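Local coordinates for triosephosphate isomerase (Toxoplasma gondii, PDB 5UPR), which probably interconverts D-glyceraldehyde 3-phosphate and dihydroxyacetone phosphate in glycolysis and gluconeogenesis, working as a homodimeric TIM barrel, at residues Q66-S72 against I95-L100. Residues are numbered along the deposited sequence; the frame is centred on the assembly and turned at random.
Sequences QVAAQDS and IPWVVL
The indole of Trp97 meets Gln66 at its edge: NE1 donates to OE1 of Gln66 over 3.0 Å, with the acceptor almost in the ring plane. Amide and indole planes stand 83° apart, and NE1 lies well above the carbonyl plane of Gln66, 55° out of it. Trp97 also stacks edge-to-face with Phe11. With CG of Gln66 anti to its carbonyl carbon (chi1 -65°) and the chain extended beyond it, NE2 rests against the proline ring of Pro96, 3.5 Å from its CG; Gln66 is poorly ordered, however, and this grip may be loose. Two backbone bonds then join the strands in parallel pairing: Ala69 N to Trp97 O (3.1 Å) and Val99 N to Ala69 O (2.9 Å), so that Ala69 is held through both its N and its O. On the face shared by Ala68 and Trp97 the two CB atoms lie 3.6 Å apart. On the opposite sheet face Ala69 CB meets Val98 CG1, which also touches Ser72 CB. Beyond the end of strand 65-69, Ser72 N, a buried amide with no partner in the model, lies 3.6 Å from CD2 of Leu100. Asp71 turns to Lys123 and Arg105 in salt bridges, while Gln70 OE1 accepts a hydrogen bond from Gly83 N of the second subunit. Neighbours in the TIM barrel, strands 65-69 and 97-100 are linked through helix 87-92 as a beta-alpha-beta unit; Ile90 of that helix covers Ile95 and Val98, and strands 42-47 and 133-138 continue the sheet on either side.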
loop_
_atom_site.group_PDB
_atom_site.type_symbol
_atom_site.label_atom_id
_atom_site.label_comp_id
_atom_site.label_asym_id
_atom_site.label_seq_id
_atom_site.Cartn_x
_atom_site.Cartn_y
_atom_site.Cartn_z
ATOM N N GLN A 66 3.927 19.659 3.827
ATOM C CA GLN A 66 4.286 18.725 2.788
ATOM C C GLN A 66 3.521 17.432 3.003
ATOM O O GLN A 66 3.039 17.156 4.087
ATOM C CB GLN A 66 5.786 18.500 2.831
ATOM C CG GLN A 66 6.627 19.730 2.502
ATOM C CD GLN A 66 8.052 19.371 2.246
ATOM O OE1 GLN A 66 8.760 19.009 3.144
ATOM N NE2 GLN A 66 8.457 19.404 0.986
ATOM N N VAL A 67 3.447 16.627 1.947
ATOM C CA VAL A 67 2.681 15.366 2.009
ATOM C C VAL A 67 3.631 14.177 2.051
ATOM O O VAL A 67 4.757 14.246 1.558
ATOM C CB VAL A 67 1.661 15.218 0.894
ATOM C CG1 VAL A 67 0.797 16.457 0.825
ATOM C CG2 VAL A 67 2.354 15.074 -0.455
ATOM N N ALA A 68 3.165 13.095 2.648
ATOM C CA ALA A 68 3.883 11.824 2.749
ATOM C C ALA A 68 3.019 10.625 2.397
ATOM O O ALA A 68 1.821 10.648 2.666
ATOM C CB ALA A 68 4.391 11.613 4.157
ATOM N N ALA A 69 3.633 9.551 1.903
ATOM C CA ALA A 69 2.962 8.276 1.914
ATOM C C ALA A 69 3.263 7.574 3.229
ATOM O O ALA A 69 4.305 7.814 3.844
ATOM C CB ALA A 69 3.440 7.412 0.704
ATOM N N GLN A 70 2.386 6.634 3.623
ATOM C CA GLN A 70 2.521 5.851 4.874
ATOM C C GLN A 70 3.426 4.612 4.777
ATOM O O GLN A 70 3.602 3.918 5.815
ATOM C CB GLN A 70 1.115 5.422 5.349
ATOM C CG GLN A 70 0.226 6.573 5.817
ATOM C CD GLN A 70 -1.191 6.123 6.225
ATOM O OE1 GLN A 70 -1.423 4.904 6.512
ATOM N NE2 GLN A 70 -2.134 7.090 6.291
ATOM N N ASP A 71 3.957 4.322 3.568
ATOM C CA ASP A 71 4.821 3.154 3.330
ATOM C C ASP A 71 5.386 3.373 1.951
ATOM O O ASP A 71 4.908 4.238 1.195
ATOM C CB ASP A 71 4.006 1.863 3.349
ATOM C CG ASP A 71 4.844 0.568 3.262
ATOM O OD1 ASP A 71 6.031 0.512 3.640
ATOM O OD2 ASP A 71 4.263 -0.425 2.738
ATOM N N SER A 72 6.438 2.611 1.648
ATOM C CA SER A 72 7.104 2.659 0.341
ATOM C C SER A 72 7.735 1.282 0.080
ATOM O O SER A 72 8.208 0.672 1.029
ATOM C CB SER A 72 8.187 3.730 0.511
ATOM O OG SER A 72 8.694 4.003 -0.693
ATOM N N ILE A 95 5.648 13.604 -4.298
ATOM C CA ILE A 95 5.454 13.350 -2.893
ATOM C C ILE A 95 6.849 13.339 -2.264
ATOM O O ILE A 95 7.645 12.462 -2.606
ATOM C CB ILE A 95 4.731 12.009 -2.699
ATOM C CG1 ILE A 95 3.342 12.053 -3.353
ATOM C CG2 ILE A 95 4.645 11.674 -1.198
ATOM C CD1 ILE A 95 2.710 10.691 -3.586
ATOM N N PRO A 96 7.147 14.304 -1.335
ATOM C CA PRO A 96 8.558 14.373 -0.878
ATOM C C PRO A 96 8.926 13.464 0.290
ATOM O O PRO A 96 10.121 13.231 0.463
ATOM C CB PRO A 96 8.754 15.839 -0.498
ATOM C CG PRO A 96 7.361 16.379 -0.286
ATOM C CD PRO A 96 6.378 15.516 -1.000
ATOM N N TRP A 97 7.945 12.902 1.023
ATOM C CA TRP A 97 8.208 12.151 2.228
ATOM C C TRP A 97 7.547 10.789 2.215
ATOM O O TRP A 97 6.483 10.613 1.631
ATOM C CB TRP A 97 7.705 12.889 3.490
ATOM C CG TRP A 97 8.517 14.066 3.845
ATOM C CD1 TRP A 97 8.333 15.310 3.384
ATOM C CD2 TRP A 97 9.617 14.140 4.760
ATOM N NE1 TRP A 97 9.245 16.162 3.915
ATOM C CE2 TRP A 97 10.083 15.475 4.736
ATOM C CE3 TRP A 97 10.285 13.207 5.555
ATOM C CZ2 TRP A 97 11.164 15.917 5.479
ATOM C CZ3 TRP A 97 11.393 13.632 6.306
ATOM C CH2 TRP A 97 11.800 14.968 6.269
ATOM N N VAL A 98 8.159 9.857 2.939
ATOM C CA VAL A 98 7.548 8.588 3.271
ATOM C C VAL A 98 7.773 8.227 4.757
ATOM O O VAL A 98 8.835 8.542 5.304
ATOM C CB VAL A 98 8.085 7.431 2.421
ATOM C CG1 VAL A 98 7.595 7.642 0.999
ATOM C CG2 VAL A 98 9.602 7.264 2.475
ATOM N N VAL A 99 6.788 7.539 5.338
ATOM C CA VAL A 99 6.910 6.915 6.650
ATOM C C VAL A 99 7.315 5.475 6.464
ATOM O O VAL A 99 6.664 4.740 5.681
ATOM C CB VAL A 99 5.570 6.970 7.401
ATOM C CG1 VAL A 99 5.686 6.318 8.783
ATOM C CG2 VAL A 99 5.033 8.455 7.499
ATOM N N LEU A 100 8.400 5.045 7.141
ATOM C CA LEU A 100 8.871 3.648 7.015
ATOM C C LEU A 100 9.113 3.027 8.358
ATOM O O LEU A 100 9.576 3.710 9.312
ATOM C CB LEU A 100 10.160 3.646 6.192
ATOM C CG LEU A 100 9.954 3.866 4.682
ATOM C CD1 LEU A 100 11.273 3.837 3.916
ATOM C CD2 LEU A 100 9.038 2.790 4.117
#